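Local coordinates for protein osa (Shigella flexneri, PDB 4O7K) that acts as a plasmid fertility inhibition factor of the ParB/Srx clan and suppresses the oncogenicity of Agrobacterium tumefaciens, at residues Asp66-Val71 and Ser180-Gln185; Glu42-Leu47 and Asp115-Leu120; Leu74-Ala79 and Phe154-Arg159. The protein carries 1 engineered substitution. All blocks are in the same frame, centred on the assembly; numbering follows the deposited sequence.

Interaction 1. Residues Asp66-Val71 and Ser180-Gln185; sequences DFIVYV and SKLREQ
L182 reaches from the C-terminal helix to I68 and Y70 on the middle strand of a three-stranded antiparallel sheet, a compact example of helix-on-sheet packing in which one leucine methyl carries the whole contact. That methyl, CD2, lies 3.5 Å from CD1 of I68, closer than methyl groups usually sit, so the fit here is tight. The same CD2 is 3.9 Å from the phenolic OH of Y70, an apolar group set against a polar atom. I68 and L182 cross at about a right angle, whereas Y70 and L182 approach from opposite directions.

Side-chain torsions account for the reach. In L182, CG stands opposite the backbone N (chi1 -175°), which throws the isobutyl group off the helix toward the strand. I68 and Y70 are two residues apart on strand 67-72 and therefore share one of its faces; CG2 of I68 rests 4.0 Å above the plane of the Y70 ring, offset toward the rim, and probably helps limit how that ring can turn.

The next shell places both partners. Helix 179-189 follows directly on the short edge strand 177-178, where I177 touches both I68 and L182 and pairs with I68 through the backbone, tying the helix start to the sheet. The helix is also tied at R183: NH2 is hydrogen-bonded to the carbonyl oxygens of A59 and A62, and NH1 to OE1 of Q64. The Y70 hydroxyl is not left to the leucine, since this mainly apolar setting also brings in W45, whose ring meets that of Y70 steeply and whose NE1 is hydrogen-bonded to Y70 OH.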
ATOM      1  N   ASP A  66       9.162  13.999   0.600  1.00 30.27           N
ATOM      2  CA  ASP A  66       8.292  12.879   0.952  1.00 24.46           C
ATOM      3  C   ASP A  66       9.098  11.780   1.636  1.00 26.99           C
ATOM      4  O   ASP A  66      10.325  11.765   1.572  1.00 28.15           O
ATOM      5  CB  ASP A  66       7.611  12.292  -0.279  1.00 29.85           C
ATOM      6  CG  ASP A  66       6.565  13.203  -0.866  1.00 29.54           C
ATOM      7  OD1 ASP A  66       5.966  14.001  -0.110  1.00 32.50           O
ATOM      8  OD2 ASP A  66       6.336  13.101  -2.091  1.00 30.79           O
ATOM      9  N   PHE A  67       8.397  10.858   2.281  1.00 22.57           N
ATOM     10  CA  PHE A  67       9.030   9.717   2.926  1.00 24.66           C
ATOM     11  C   PHE A  67       8.432   8.429   2.399  1.00 29.08           C
ATOM     12  O   PHE A  67       7.242   8.366   2.101  1.00 25.92           O
ATOM     13  CB  PHE A  67       8.855   9.787   4.445  1.00 23.73           C
ATOM     14  CG  PHE A  67       9.823  10.701   5.122  1.00 28.03           C
ATOM     15  CD1 PHE A  67       9.697  12.075   5.007  1.00 32.42           C
ATOM     16  CD2 PHE A  67      10.866  10.186   5.869  1.00 28.12           C
ATOM     17  CE1 PHE A  67      10.601  12.911   5.621  1.00 32.22           C
ATOM     18  CE2 PHE A  67      11.769  11.017   6.491  1.00 27.90           C
ATOM     19  CZ  PHE A  67      11.644  12.379   6.362  1.00 29.98           C
ATOM     20  N   ILE A  68       9.259   7.399   2.270  1.00 27.90           N
ATOM     21  CA  ILE A  68       8.754   6.094   1.882  1.00 24.13           C
ATOM     22  C   ILE A  68       8.547   5.225   3.115  1.00 22.60           C
ATOM     23  O   ILE A  68       9.393   5.168   4.009  1.00 27.00           O
ATOM     24  CB  ILE A  68       9.702   5.404   0.891  1.00 26.38           C
ATOM     25  CG1 ILE A  68       9.586   6.087  -0.482  1.00 25.09           C
ATOM     26  CG2 ILE A  68       9.362   3.923   0.779  1.00 24.47           C
ATOM     27  CD1 ILE A  68      10.823   5.949  -1.333  1.00 31.75           C
ATOM     28  N   VAL A  69       7.399   4.561   3.158  1.00 22.86           N
ATOM     29  CA  VAL A  69       7.136   3.553   4.163  1.00 22.26           C
ATOM     30  C   VAL A  69       6.845   2.229   3.452  1.00 25.51           C
ATOM     31  O   VAL A  69       6.000   2.162   2.551  1.00 21.38           O
ATOM     32  CB  VAL A  69       5.949   3.929   5.070  1.00 23.85           C
ATOM     33  CG1 VAL A  69       5.773   2.901   6.177  1.00 26.60           C
ATOM     34  CG2 VAL A  69       6.152   5.339   5.649  1.00 25.68           C
ATOM     35  N   TYR A  70       7.568   1.190   3.838  1.00 22.96           N
ATOM     36  CA  TYR A  70       7.270  -0.153   3.351  1.00 21.95           C
ATOM     37  C   TYR A  70       6.232  -0.747   4.272  1.00 24.88           C
ATOM     38  O   TYR A  70       6.481  -0.905   5.469  1.00 21.92           O
ATOM     39  CB  TYR A  70       8.521  -1.025   3.323  1.00 21.05           C
ATOM     40  CG  TYR A  70       9.582  -0.495   2.395  1.00 23.11           C
ATOM     41  CD1 TYR A  70       9.395  -0.506   1.018  1.00 23.49           C
ATOM     42  CD2 TYR A  70      10.757   0.041   2.896  1.00 27.55           C
ATOM     43  CE1 TYR A  70      10.359  -0.004   0.164  1.00 26.93           C
ATOM     44  CE2 TYR A  70      11.717   0.552   2.058  1.00 27.98           C
ATOM     45  CZ  TYR A  70      11.518   0.516   0.696  1.00 32.27           C
ATOM     46  OH  TYR A  70      12.486   1.014  -0.129  1.00 31.32           O
ATOM     47  N   VAL A  71       5.060  -1.064   3.737  1.00 23.83           N
ATOM     48  CA  VAL A  71       4.000  -1.511   4.624  1.00 24.43           C
ATOM     49  C   VAL A  71       3.685  -2.985   4.469  1.00 25.20           C
ATOM     50  O   VAL A  71       3.798  -3.576   3.391  1.00 24.02           O
ATOM     51  CB  VAL A  71       2.679  -0.693   4.436  1.00 24.41           C
ATOM     52  CG1 VAL A  71       2.933   0.795   4.666  1.00 23.29           C
ATOM     53  CG2 VAL A  71       2.077  -0.924   3.067  1.00 22.68           C
ATOM     54  N   SER A 180      14.555  11.721  -0.721  1.00 31.95           N
ATOM     55  CA  SER A 180      15.829  12.302  -1.140  1.00 34.03           C
ATOM     56  C   SER A 180      17.016  11.414  -0.745  1.00 34.84           C
ATOM     57  O   SER A 180      17.970  11.261  -1.509  1.00 30.98           O
ATOM     58  CB  SER A 180      15.991  13.704  -0.542  1.00 34.64           C
ATOM     59  OG  SER A 180      16.100  13.631   0.865  1.00 31.36           O
ATOM     60  N   LYS A 181      16.955  10.830   0.446  1.00 30.50           N
ATOM     61  CA  LYS A 181      18.035   9.988   0.926  1.00 27.57           C
ATOM     62  C   LYS A 181      18.077   8.667   0.153  1.00 34.10           C
ATOM     63  O   LYS A 181      19.159   8.152  -0.162  1.00 31.78           O
ATOM     64  CB  LYS A 181      17.885   9.726   2.425  1.00 31.31           C
ATOM     65  CG  LYS A 181      18.993   8.860   3.027  1.00 41.21           C
ATOM     66  CD  LYS A 181      18.887   8.823   4.545  1.00 51.33           C
ATOM     67  CE  LYS A 181      20.046   8.067   5.180  1.00 57.57           C
ATOM     68  NZ  LYS A 181      19.953   6.600   4.949  1.00 58.24           N
ATOM     69  N   LEU A 182      16.905   8.121  -0.161  1.00 30.93           N
ATOM     70  CA  LEU A 182      16.851   6.858  -0.894  1.00 29.06           C
ATOM     71  C   LEU A 182      17.365   7.061  -2.317  1.00 35.07           C
ATOM     72  O   LEU A 182      18.160   6.255  -2.820  1.00 34.28           O
ATOM     73  CB  LEU A 182      15.428   6.284  -0.916  1.00 26.81           C
ATOM     74  CG  LEU A 182      15.333   4.902  -1.575  1.00 33.42           C
ATOM     75  CD1 LEU A 182      16.240   3.910  -0.867  1.00 36.77           C
ATOM     76  CD2 LEU A 182      13.918   4.373  -1.592  1.00 28.76           C
ATOM     77  N   ARG A 183      16.920   8.140  -2.960  1.00 29.00           N
ATOM     78  CA  ARG A 183      17.381   8.455  -4.312  1.00 32.10           C
ATOM     79  C   ARG A 183      18.907   8.556  -4.339  1.00 33.06           C
ATOM     80  O   ARG A 183      19.573   7.992  -5.212  1.00 31.20           O
ATOM     81  CB  ARG A 183      16.743   9.754  -4.809  1.00 30.25           C
ATOM     82  CG  ARG A 183      15.328   9.570  -5.341  1.00 37.95           C
ATOM     83  CD  ARG A 183      14.653  10.901  -5.644  1.00 33.19           C
ATOM     84  NE  ARG A 183      13.331  10.720  -6.237  1.00 32.98           N
ATOM     85  CZ  ARG A 183      12.395  11.669  -6.280  1.00 31.23           C
ATOM     86  NH1 ARG A 183      12.635  12.865  -5.761  1.00 28.28           N
ATOM     87  NH2 ARG A 183      11.215  11.427  -6.838  1.00 27.19           N
ATOM     88  N   GLU A 184      19.458   9.247  -3.350  1.00 33.67           N
ATOM     89  CA  GLU A 184      20.899   9.422  -3.264  1.00 37.75           C
ATOM     90  C   GLU A 184      21.628   8.090  -3.023  1.00 37.36           C
ATOM     91  O   GLU A 184      22.670   7.850  -3.617  1.00 35.11           O
ATOM     92  CB  GLU A 184      21.228  10.446  -2.167  1.00 40.11           C
ATOM     93  CG  GLU A 184      22.544  10.247  -1.429  1.00 56.69           C
ATOM     94  CD  GLU A 184      22.857  11.407  -0.484  1.00 76.98           C
ATOM     95  OE1 GLU A 184      21.942  11.860   0.249  1.00 68.34           O
ATOM     96  OE2 GLU A 184      24.021  11.866  -0.473  1.00 83.14           O
ATOM     97  N   GLN A 185      21.091   7.232  -2.158  1.00 33.48           N
ATOM     98  CA  GLN A 185      21.690   5.916  -1.930  1.00 32.49           C
ATOM     99  C   GLN A 185      21.697   5.064  -3.199  1.00 32.68           C
ATOM    100  O   GLN A 185      22.703   4.442  -3.531  1.00 37.35           O
ATOM    101  CB  GLN A 185      20.948   5.157  -0.834  1.00 36.25           C
ATOM    102  CG  GLN A 185      21.203   5.626   0.578  1.00 30.81           C
ATOM    103  CD  GLN A 185      20.408   4.818   1.587  1.00 39.35           C
ATOM    104  OE1 GLN A 185      19.368   4.242   1.255  1.00 39.32           O
ATOM    105  NE2 GLN A 185      20.885   4.779   2.825  1.00 44.02           N
TER

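Interaction 2. Residues Glu42-Leu47 and Asp115-Leu120; sequences EVVWRL and DSPVPL
W45 and L120 form one of two apolar patches by which strand 44-47 meets the start of strand 118-128 and the residue leading into it. The two strands belong to one mixed sheet, but strand 55-58 runs between them, so their side chains touch across an intervening strand; the touching parts lie 85° apart in direction.

In the first patch, CD1 of L120 sits 3.7 Å from CZ3 of W45, close also to CH2, so the leucine meets the six-membered ring at its far end. It comes in obliquely, the two side chains crossing at about a right angle. W45 chi1 of -62° sets CG opposite the carbonyl carbon and swings the far end of the indole toward L120, while V43 CG1 lies 3.8 Å above one face of the ring. The second patch joins V44 to P117: CG2 of V44 stands 4.0 Å from CG of P117, again with the side chains crossing, and T58 of the strand between touches both residues.

The one polar group drawn in is the carboxylate of E42. Its OE2 lies 3.5 Å from the same P117 CG, the two side chains pointing at each other from opposite directions. An extended chain beyond CG (chi2 -171°) carries the carboxylate that far.

No hydrogen bond or salt bridge crosses between the segments. Cohesion between them therefore probably comes from close packing of methyl, indole and pyrrolidine groups, with at most a weak electrostatic term where the carboxylate oxygen faces the proline ring.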
ATOM      1  N   GLU A  42      15.531   6.810 -11.885  1.00 57.07           N
ATOM      2  CA  GLU A  42      14.550   6.877 -10.808  1.00 47.53           C
ATOM      3  C   GLU A  42      14.616   5.666  -9.886  1.00 43.21           C
ATOM      4  O   GLU A  42      15.252   4.660 -10.200  1.00 37.09           O
ATOM      5  CB  GLU A  42      13.140   7.007 -11.390  1.00 42.58           C
ATOM      6  CG  GLU A  42      12.715   5.836 -12.275  1.00 46.48           C
ATOM      7  CD  GLU A  42      11.400   6.087 -13.007  1.00 41.79           C
ATOM      8  OE1 GLU A  42      11.105   7.262 -13.308  1.00 49.70           O
ATOM      9  OE2 GLU A  42      10.666   5.110 -13.285  1.00 41.46           O
ATOM     10  N   VAL A  43      13.949   5.765  -8.742  1.00 34.18           N
ATOM     11  CA  VAL A  43      13.866   4.625  -7.849  1.00 32.58           C
ATOM     12  C   VAL A  43      12.743   3.717  -8.324  1.00 31.86           C
ATOM     13  O   VAL A  43      11.601   4.152  -8.471  1.00 29.92           O
ATOM     14  CB  VAL A  43      13.628   5.057  -6.407  1.00 29.19           C
ATOM     15  CG1 VAL A  43      13.471   3.836  -5.505  1.00 32.14           C
ATOM     16  CG2 VAL A  43      14.782   5.933  -5.937  1.00 33.30           C
ATOM     17  N   VAL A  44      13.085   2.462  -8.598  1.00 30.06           N
ATOM     18  CA  VAL A  44      12.107   1.482  -9.046  1.00 29.53           C
ATOM     19  C   VAL A  44      12.215   0.213  -8.215  1.00 32.08           C
ATOM     20  O   VAL A  44      13.318  -0.261  -7.932  1.00 27.68           O
ATOM     21  CB  VAL A  44      12.293   1.138 -10.539  1.00 31.98           C
ATOM     22  CG1 VAL A  44      11.387  -0.027 -10.943  1.00 27.04           C
ATOM     23  CG2 VAL A  44      12.007   2.365 -11.399  1.00 35.41           C
ATOM     24  N   TRP A  45      11.071  -0.321  -7.798  1.00 30.86           N
ATOM     25  CA  TRP A  45      11.043  -1.627  -7.149  1.00 24.61           C
ATOM     26  C   TRP A  45      10.410  -2.682  -8.032  1.00 24.99           C
ATOM     27  O   TRP A  45       9.447  -2.415  -8.747  1.00 26.33           O
ATOM     28  CB  TRP A  45      10.261  -1.594  -5.846  1.00 24.57           C
ATOM     29  CG  TRP A  45      10.774  -0.722  -4.779  1.00 25.80           C
ATOM     30  CD1 TRP A  45      11.604  -1.075  -3.757  1.00 24.20           C
ATOM     31  CD2 TRP A  45      10.437   0.653  -4.571  1.00 23.68           C
ATOM     32  NE1 TRP A  45      11.831   0.004  -2.937  1.00 25.20           N
ATOM     33  CE2 TRP A  45      11.122   1.077  -3.411  1.00 25.82           C
ATOM     34  CE3 TRP A  45       9.637   1.569  -5.259  1.00 24.40           C
ATOM     35  CZ2 TRP A  45      11.022   2.382  -2.922  1.00 26.17           C
ATOM     36  CZ3 TRP A  45       9.535   2.869  -4.764  1.00 25.25           C
ATOM     37  CH2 TRP A  45      10.234   3.257  -3.614  1.00 23.63           C
ATOM     38  N   ARG A  46      10.960  -3.892  -7.951  1.00 25.62           N
ATOM     39  CA  ARG A  46      10.287  -5.084  -8.416  1.00 27.04           C
ATOM     40  C   ARG A  46       9.459  -5.617  -7.257  1.00 24.30           C
ATOM     41  O   ARG A  46       9.957  -5.729  -6.133  1.00 24.44           O
ATOM     42  CB  ARG A  46      11.304  -6.135  -8.894  1.00 25.69           C
ATOM     43  CG  ARG A  46      10.679  -7.493  -9.198  1.00 28.16           C
ATOM     44  CD  ARG A  46      11.714  -8.603  -9.451  1.00 33.49           C
ATOM     45  NE  ARG A  46      11.023  -9.889  -9.560  1.00 37.75           N
ATOM     46  CZ  ARG A  46      10.991 -10.824  -8.614  1.00 28.46           C
ATOM     47  NH1 ARG A  46      11.658 -10.670  -7.474  1.00 29.54           N
ATOM     48  NH2 ARG A  46      10.283 -11.927  -8.814  1.00 31.41           N
ATOM     49  N   LEU A  47       8.195  -5.928  -7.511  1.00 24.38           N
ATOM     50  CA  LEU A  47       7.343  -6.492  -6.463  1.00 25.95           C
ATOM     51  C   LEU A  47       6.893  -7.885  -6.882  1.00 26.79           C
ATOM     52  O   LEU A  47       6.243  -8.042  -7.911  1.00 27.94           O
ATOM     53  CB  LEU A  47       6.123  -5.589  -6.189  1.00 23.95           C
ATOM     54  CG  LEU A  47       6.359  -4.234  -5.516  1.00 24.92           C
ATOM     55  CD1 LEU A  47       6.901  -3.253  -6.533  1.00 31.63           C
ATOM     56  CD2 LEU A  47       5.056  -3.694  -4.955  1.00 31.26           C
ATOM     57  N   ASP A 115       9.080  -1.261 -18.054  1.00 35.76           N
ATOM     58  CA  ASP A 115       9.056  -0.158 -19.011  1.00 37.92           C
ATOM     59  C   ASP A 115       8.137   0.981 -18.569  1.00 40.31           C
ATOM     60  O   ASP A 115       8.282   2.112 -19.025  1.00 39.05           O
ATOM     61  CB  ASP A 115       8.630  -0.654 -20.387  1.00 43.49           C
ATOM     62  CG  ASP A 115       9.674  -1.537 -21.030  1.00 44.75           C
ATOM     63  OD1 ASP A 115      10.841  -1.494 -20.585  1.00 42.73           O
ATOM     64  OD2 ASP A 115       9.324  -2.274 -21.974  1.00 46.78           O
ATOM     65  N   SER A 116       7.190   0.686 -17.686  1.00 35.75           N
ATOM     66  CA  SER A 116       6.324   1.737 -17.152  1.00 35.37           C
ATOM     67  C   SER A 116       5.857   1.383 -15.746  1.00 34.48           C
ATOM     68  O   SER A 116       4.717   0.953 -15.564  1.00 31.81           O
ATOM     69  CB  SER A 116       5.113   1.964 -18.063  1.00 34.92           C
ATOM     70  OG  SER A 116       4.391   3.128 -17.674  1.00 38.80           O
ATOM     71  N   PRO A 117       6.750   1.539 -14.751  1.00 30.85           N
ATOM     72  CA  PRO A 117       6.371   1.211 -13.373  1.00 28.82           C
ATOM     73  C   PRO A 117       5.249   2.118 -12.871  1.00 28.47           C
ATOM     74  O   PRO A 117       5.177   3.285 -13.251  1.00 28.29           O
ATOM     75  CB  PRO A 117       7.661   1.433 -12.578  1.00 32.62           C
ATOM     76  CG  PRO A 117       8.514   2.306 -13.441  1.00 42.01           C
ATOM     77  CD  PRO A 117       8.152   1.978 -14.857  1.00 37.64           C
ATOM     78  N   VAL A 118       4.386   1.564 -12.029  1.00 29.67           N
ATOM     79  CA  VAL A 118       3.284   2.313 -11.438  1.00 29.38           C
ATOM     80  C   VAL A 118       3.777   3.214 -10.298  1.00 24.83           C
ATOM     81  O   VAL A 118       4.421   2.737  -9.371  1.00 25.72           O
ATOM     82  CB  VAL A 118       2.202   1.358 -10.906  1.00 27.25           C
ATOM     83  CG1 VAL A 118       1.047   2.149 -10.250  1.00 23.84           C
ATOM     84  CG2 VAL A 118       1.686   0.480 -12.037  1.00 30.80           C
ATOM     85  N   PRO A 119       3.479   4.522 -10.364  1.00 29.90           N
ATOM     86  CA  PRO A 119       3.852   5.426  -9.264  1.00 29.39           C
ATOM     87  C   PRO A 119       3.198   5.031  -7.937  1.00 24.85           C
ATOM     88  O   PRO A 119       2.099   4.471  -7.923  1.00 23.07           O
ATOM     89  CB  PRO A 119       3.349   6.791  -9.745  1.00 33.95           C
ATOM     90  CG  PRO A 119       3.339   6.664 -11.247  1.00 35.62           C
ATOM     91  CD  PRO A 119       2.901   5.256 -11.505  1.00 31.14           C
ATOM     92  N   LEU A 120       3.890   5.306  -6.837  1.00 26.74           N
ATOM     93  CA  LEU A 120       3.394   4.975  -5.508  1.00 24.86           C
ATOM     94  C   LEU A 120       2.129   5.750  -5.150  1.00 23.92           C
ATOM     95  O   LEU A 120       1.907   6.854  -5.634  1.00 25.49           O
ATOM     96  CB  LEU A 120       4.462   5.266  -4.456  1.00 22.78           C
ATOM     97  CG  LEU A 120       5.773   4.489  -4.617  1.00 25.47           C
ATOM     98  CD1 LEU A 120       6.688   4.823  -3.443  1.00 25.95           C
ATOM     99  CD2 LEU A 120       5.475   3.012  -4.694  1.00 26.50           C
TER

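Interaction 3. Residues Leu74-Ala79 and Phe154-Arg159; sequences LAFYRA and FPVLSR
F76 extends its ring away from the helix because CG is opposite the backbone N (chi1 -179°), while F154 takes the less common position between N and the carbonyl carbon (chi1 50°), which tips its ring off the strand toward the helix. The result is a T-shaped, edge-to-face stack inside an alpha/beta core: helix 73-81, which follows strand 67-72, sends F76 back against one face of the three-stranded antiparallel sheet, and F154 belongs to its strand 153-158.

The edge of F154 is turned to the face of F76, with ring planes at 76° and centroids 5.5 Å apart. CE1 of F154 stands over the centre of the F76 ring, and CZ comes 3.9 Å from F76 CD2.

V156, two residues along and on the same side of the strand as F154, adds an aliphatic contact. All three side chains are buried, and no polar bond links the segments. V71 of the neighbouring strand 67-72 touches both phenylalanines, so the stack is closed in by the strand that leads straight into the helix. On the V156 side, the contact narrows to one methyl, CG1, which lies 4.1 Å from CE1 of F76.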
ATOM      1  N   LEU A  74      -1.324  -6.698   4.762  1.00 23.06           N
ATOM      2  CA  LEU A  74      -2.469  -7.035   5.612  1.00 26.04           C
ATOM      3  C   LEU A  74      -2.732  -5.964   6.674  1.00 25.84           C
ATOM      4  O   LEU A  74      -3.881  -5.686   7.009  1.00 27.04           O
ATOM      5  CB  LEU A  74      -2.252  -8.378   6.305  1.00 28.01           C
ATOM      6  CG  LEU A  74      -2.240  -9.640   5.438  1.00 34.83           C
ATOM      7  CD1 LEU A  74      -2.182 -10.859   6.340  1.00 33.29           C
ATOM      8  CD2 LEU A  74      -3.447  -9.711   4.505  1.00 34.96           C
ATOM      9  N   ALA A  75      -1.663  -5.392   7.222  1.00 24.39           N
ATOM     10  CA  ALA A  75      -1.828  -4.338   8.225  1.00 23.43           C
ATOM     11  C   ALA A  75      -2.379  -3.069   7.585  1.00 24.96           C
ATOM     12  O   ALA A  75      -3.198  -2.359   8.182  1.00 26.72           O
ATOM     13  CB  ALA A  75      -0.519  -4.053   8.914  1.00 27.72           C
ATOM     14  N   PHE A  76      -1.907  -2.782   6.378  1.00 24.00           N
ATOM     15  CA  PHE A  76      -2.343  -1.608   5.629  1.00 23.34           C
ATOM     16  C   PHE A  76      -3.827  -1.734   5.306  1.00 24.61           C
ATOM     17  O   PHE A  76      -4.595  -0.787   5.495  1.00 25.32           O
ATOM     18  CB  PHE A  76      -1.505  -1.469   4.353  1.00 21.52           C
ATOM     19  CG  PHE A  76      -1.860  -0.282   3.507  1.00 23.09           C
ATOM     20  CD1 PHE A  76      -1.235   0.941   3.705  1.00 20.86           C
ATOM     21  CD2 PHE A  76      -2.793  -0.397   2.488  1.00 25.12           C
ATOM     22  CE1 PHE A  76      -1.541   2.027   2.905  1.00 21.76           C
ATOM     23  CE2 PHE A  76      -3.098   0.685   1.683  1.00 22.44           C
ATOM     24  CZ  PHE A  76      -2.475   1.900   1.899  1.00 25.69           C
ATOM     25  N   TYR A  77      -4.201  -2.922   4.826  1.00 24.62           N
ATOM     26  CA  TYR A  77      -5.581  -3.277   4.530  1.00 24.68           C
ATOM     27  C   TYR A  77      -6.459  -3.051   5.759  1.00 27.49           C
ATOM     28  O   TYR A  77      -7.500  -2.405   5.668  1.00 25.24           O
ATOM     29  CB  TYR A  77      -5.639  -4.736   4.065  1.00 27.00           C
ATOM     30  CG  TYR A  77      -6.995  -5.295   3.670  1.00 26.77           C
ATOM     31  CD1 TYR A  77      -8.048  -4.469   3.272  1.00 28.53           C
ATOM     32  CD2 TYR A  77      -7.203  -6.670   3.678  1.00 28.12           C
ATOM     33  CE1 TYR A  77      -9.276  -5.016   2.902  1.00 30.62           C
ATOM     34  CE2 TYR A  77      -8.406  -7.216   3.320  1.00 32.23           C
ATOM     35  CZ  TYR A  77      -9.441  -6.396   2.935  1.00 32.21           C
ATOM     36  OH  TYR A  77     -10.629  -6.977   2.582  1.00 31.51           O
ATOM     37  N   ARG A  78      -6.030  -3.580   6.903  0.52 27.11           N
ATOM     38  CA  ARG A  78      -6.773  -3.421   8.156  0.52 26.16           C
ATOM     39  C   ARG A  78      -6.952  -1.960   8.558  0.52 26.12           C
ATOM     40  O   ARG A  78      -8.040  -1.545   8.969  0.52 26.87           O
ATOM     41  CB  ARG A  78      -6.076  -4.174   9.287  0.52 25.56           C
ATOM     42  CG  ARG A  78      -6.732  -3.988  10.642  0.52 28.77           C
ATOM     43  CD  ARG A  78      -6.014  -4.768  11.731  0.52 26.91           C
ATOM     44  NE  ARG A  78      -6.685  -4.617  13.023  0.52 32.17           N
ATOM     45  CZ  ARG A  78      -6.449  -3.623  13.876  0.52 35.34           C
ATOM     46  NH1 ARG A  78      -5.556  -2.689  13.585  0.52 37.59           N
ATOM     47  NH2 ARG A  78      -7.108  -3.565  15.024  0.52 33.32           N
ATOM     48  N   ALA A  79      -5.881  -1.182   8.453  1.00 24.59           N
ATOM     49  CA  ALA A  79      -5.936   0.235   8.812  1.00 23.48           C
ATOM     50  C   ALA A  79      -6.868   1.003   7.874  1.00 24.27           C
ATOM     51  O   ALA A  79      -7.567   1.944   8.285  1.00 25.14           O
ATOM     52  CB  ALA A  79      -4.538   0.836   8.791  1.00 25.02           C
ATOM     53  N   PHE A 154       4.610  -3.520   0.193  1.00 25.16           N
ATOM     54  CA  PHE A 154       4.806  -2.561  -0.871  1.00 23.48           C
ATOM     55  C   PHE A 154       5.085  -1.193  -0.260  1.00 24.49           C
ATOM     56  O   PHE A 154       4.724  -0.937   0.890  1.00 25.51           O
ATOM     57  CB  PHE A 154       3.594  -2.537  -1.829  1.00 25.57           C
ATOM     58  CG  PHE A 154       2.250  -2.403  -1.147  1.00 25.83           C
ATOM     59  CD1 PHE A 154       1.752  -1.157  -0.807  1.00 26.08           C
ATOM     60  CD2 PHE A 154       1.467  -3.522  -0.905  1.00 24.25           C
ATOM     61  CE1 PHE A 154       0.512  -1.025  -0.201  1.00 26.76           C
ATOM     62  CE2 PHE A 154       0.221  -3.404  -0.305  1.00 28.01           C
ATOM     63  CZ  PHE A 154      -0.259  -2.155   0.049  1.00 27.06           C
ATOM     64  N   PRO A 155       5.766  -0.324  -1.012  1.00 23.41           N
ATOM     65  CA  PRO A 155       6.036   1.024  -0.507  1.00 23.76           C
ATOM     66  C   PRO A 155       4.860   1.970  -0.738  1.00 23.03           C
ATOM     67  O   PRO A 155       4.098   1.784  -1.691  1.00 22.45           O
ATOM     68  CB  PRO A 155       7.255   1.476  -1.314  1.00 22.25           C
ATOM     69  CG  PRO A 155       7.265   0.621  -2.540  1.00 25.65           C
ATOM     70  CD  PRO A 155       6.391  -0.574  -2.322  1.00 25.31           C
ATOM     71  N   VAL A 156       4.729   2.955   0.138  1.00 24.60           N
ATOM     72  CA  VAL A 156       3.766   4.036  -0.033  1.00 21.56           C
ATOM     73  C   VAL A 156       4.488   5.329   0.316  1.00 23.09           C
ATOM     74  O   VAL A 156       5.564   5.304   0.921  1.00 25.44           O
ATOM     75  CB  VAL A 156       2.510   3.871   0.850  1.00 23.01           C
ATOM     76  CG1 VAL A 156       1.705   2.643   0.441  1.00 23.23           C
ATOM     77  CG2 VAL A 156       2.897   3.799   2.329  1.00 26.40           C
ATOM     78  N   LEU A 157       3.894   6.448  -0.074  1.00 21.66           N
ATOM     79  CA  LEU A 157       4.481   7.770   0.134  1.00 23.01           C
ATOM     80  C   LEU A 157       3.735   8.554   1.208  1.00 26.56           C
ATOM     81  O   LEU A 157       2.513   8.530   1.260  1.00 26.74           O
ATOM     82  CB  LEU A 157       4.468   8.567  -1.173  1.00 25.14           C
ATOM     83  CG  LEU A 157       5.458   8.122  -2.250  1.00 23.47           C
ATOM     84  CD1 LEU A 157       5.137   8.839  -3.546  1.00 23.64           C
ATOM     85  CD2 LEU A 157       6.870   8.458  -1.788  1.00 23.60           C
ATOM     86  N   SER A 158       4.496   9.244   2.052  1.00 23.07           N
ATOM     87  CA  SER A 158       3.958  10.037   3.143  1.00 24.16           C
ATOM     88  C   SER A 158       4.569  11.430   3.101  1.00 29.71           C
ATOM     89  O   SER A 158       5.730  11.601   2.730  1.00 26.56           O
ATOM     90  CB  SER A 158       4.239   9.354   4.479  1.00 25.25           C
ATOM     91  OG  SER A 158       3.955  10.202   5.568  1.00 28.81           O
ATOM     92  N   ARG A 159       3.777  12.413   3.517  1.00 24.33           N
ATOM     93  CA  ARG A 159       4.063  13.829   3.314  1.00 27.42           C
ATOM     94  C   ARG A 159       5.234  14.348   4.151  1.00 25.02           C
ATOM     95  O   ARG A 159       5.885  15.324   3.778  1.00 29.29           O
ATOM     96  CB  ARG A 159       2.785  14.630   3.644  1.00 33.51           C
ATOM     97  CG  ARG A 159       2.473  15.831   2.762  1.00 58.12           C
ATOM     98  CD  ARG A 159       1.109  16.436   3.154  1.00 46.60           C
ATOM     99  NE  ARG A 159       0.018  15.470   2.974  1.00 57.88           N
ATOM    100  CZ  ARG A 159      -1.018  15.309   3.804  1.00 53.54           C
ATOM    101  NH1 ARG A 159      -1.140  16.052   4.903  1.00 49.89           N
ATOM    102  NH2 ARG A 159      -1.939  14.390   3.531  1.00 32.95           N
TER

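The three contacts use both faces of the small antiparallel sheet. Interaction 3 lies on the face bearing F154, V156 and V71, while I68, Y70 and P155 point to the other face, where interactions 1 and 2 merge. Their centres are about 13 Å apart, yet W45 joins them: its CH2 is 3.6 Å from I68 CD1, and its CZ2 is 3.8 Å from L182 CD2. Interactions 1 and 3 are coupled through strand pairing, with V69 O 2.8 Å from V156 N. Between interactions 2 and 3, L120 CD1 lies 3.7 Å from L157 CG, where L157 also makes backbone hydrogen bonds to A121 and V123, joining the small sheet to strand 118-128.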